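Local coordinates for protein ribonucleoside-diphosphate reductase (Pseudomonas aeruginosa, PDB 5IM3) that binds dATP as an allosteric effector and probably catalyses the reduction of ribonucleoside diphosphates to deoxyribonucleotides for DNA synthesis, at residues Ser864-Gln867 against Ala873-Leu876. Sequence-based numbering, arbitrary orientation.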
loop_
_atom_site.group_PDB
_atom_site.type_symbol
_atom_site.label_atom_id
_atom_site.label_comp_id
_atom_site.label_asym_id
_atom_site.label_seq_id
_atom_site.Cartn_x
_atom_site.Cartn_y
_atom_site.Cartn_z
ATOM N N SER A 864 -33.771 -19.288 5.399
ATOM C CA SER A 864 -33.751 -20.497 6.219
ATOM C C SER A 864 -35.161 -20.993 6.515
ATOM O O SER A 864 -35.421 -22.201 6.484
ATOM C CB SER A 864 -32.999 -20.235 7.524
ATOM O OG SER A 864 -33.059 -21.366 8.377
ATOM N N ARG A 865 -36.083 -20.081 6.818
ATOM C CA ARG A 865 -37.433 -20.503 7.166
ATOM C C ARG A 865 -38.255 -20.859 5.937
ATOM O O ARG A 865 -39.147 -21.710 6.022
ATOM C CB ARG A 865 -38.135 -19.416 7.975
ATOM C CG ARG A 865 -37.736 -19.419 9.435
ATOM C CD ARG A 865 -37.664 -18.015 9.949
ATOM N NE ARG A 865 -37.215 -17.939 11.334
ATOM C CZ ARG A 865 -38.017 -18.027 12.390
ATOM N NH1 ARG A 865 -39.320 -18.217 12.231
ATOM N NH2 ARG A 865 -37.509 -17.937 13.612
ATOM N N ARG A 866 -37.982 -20.226 4.796
ATOM C CA ARG A 866 -38.630 -20.653 3.563
ATOM C C ARG A 866 -38.189 -22.059 3.184
ATOM O O ARG A 866 -38.999 -22.867 2.716
ATOM C CB ARG A 866 -38.325 -19.666 2.435
ATOM C CG ARG A 866 -39.107 -18.364 2.531
ATOM C CD ARG A 866 -38.892 -17.494 1.302
ATOM N NE ARG A 866 -37.509 -17.033 1.215
ATOM C CZ ARG A 866 -37.074 -15.858 1.661
ATOM N NH1 ARG A 866 -37.911 -14.993 2.222
ATOM N NH2 ARG A 866 -35.792 -15.544 1.540
ATOM N N GLN A 867 -36.912 -22.376 3.411
ATOM C CA GLN A 867 -36.371 -23.678 3.043
ATOM C C GLN A 867 -36.972 -24.816 3.858
ATOM O O GLN A 867 -36.828 -25.980 3.471
ATOM C CB GLN A 867 -34.848 -23.675 3.210
ATOM C CG GLN A 867 -34.143 -24.885 2.608
ATOM C CD GLN A 867 -34.477 -25.090 1.143
ATOM O OE1 GLN A 867 -34.002 -24.355 0.279
ATOM N NE2 GLN A 867 -35.304 -26.090 0.858
ATOM N N ALA A 873 -34.666 -26.083 -3.545
ATOM C CA ALA A 873 -33.884 -25.034 -2.898
ATOM C C ALA A 873 -34.403 -23.680 -3.381
ATOM O O ALA A 873 -35.529 -23.558 -3.875
ATOM C CB ALA A 873 -32.388 -25.245 -3.175
ATOM N N GLN A 874 -33.583 -22.639 -3.228
ATOM C CA GLN A 874 -33.951 -21.298 -3.662
ATOM C C GLN A 874 -32.695 -20.519 -4.021
ATOM O O GLN A 874 -31.685 -20.594 -3.314
ATOM C CB GLN A 874 -34.741 -20.557 -2.572
ATOM C CG GLN A 874 -34.058 -20.509 -1.220
ATOM C CD GLN A 874 -34.998 -20.093 -0.102
ATOM O OE1 GLN A 874 -35.600 -19.018 -0.143
ATOM N NE2 GLN A 874 -35.132 -20.951 0.903
ATOM N N SER A 875 -32.767 -19.776 -5.125
ATOM C CA SER A 875 -31.651 -18.936 -5.550
ATOM C C SER A 875 -31.517 -17.748 -4.606
ATOM O O SER A 875 -32.414 -16.900 -4.532
ATOM C CB SER A 875 -31.864 -18.461 -6.982
ATOM O OG SER A 875 -31.964 -19.559 -7.861
ATOM N N LEU A 876 -30.398 -17.680 -3.894
ATOM C CA LEU A 876 -30.222 -16.726 -2.802
ATOM C C LEU A 876 -28.985 -15.876 -3.062
ATOM O O LEU A 876 -27.864 -16.292 -2.756
ATOM C CB LEU A 876 -30.109 -17.452 -1.468
ATOM C CG LEU A 876 -30.084 -16.543 -0.238
ATOM C CD1 LEU A 876 -31.394 -15.775 -0.107
ATOM C CD2 LEU A 876 -29.809 -17.358 1.013
#
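Arg866 gives the N-H of its NE to the side-chain oxygen of Gln874, and this hydrogen bond ties the last turn of helix 856-866 to the loop that leads on to strand 878-881. Arg866 NE and Gln874 OE1 are 3.1 Å apart and the bond is almost straight, 175° at the hydrogen. The oxygen sits at the guanidinium edge, practically in its plane, and the donor in turn lies in the plane of the Gln874 carbonyl, yet the two flat groups are turned 67° against each other. Arginine suits the place because its chain, bent at chi3 (-66°), presents NE to the amide while the guanidinium also makes a cation-pi contact with Phe665.

Gln874 suits its place because its amide, on a chain extended beyond CG, offers Arg866 an acceptor. Gln874 NE2 packs 3.6 Å from Gln867 CB; the two side chains run antiparallel, their amide planes steeply inclined. Gln874 NE2 and the backbone N of Gln867, 3.4 Å apart, are two donors and merely touch. Gln867 bends back at chi2 and lays its OE1 3.3 Å from CA of Ala873, whose methyl is directed mostly away and meets that oxygen only at its margin. Glutamine fits here because its NE2 also reaches the carbonyl of Gln872.

Further out, backbone bonds from Ala873 to Glu589 and Ile769, and from Ser875 to Ile769, position the returning chain within the barrel domain. A neutral amide oxygen thus accepts one guanidinium N-H in a buried place, so the link depends on hydrogen-bond geometry rather than on a charge pair.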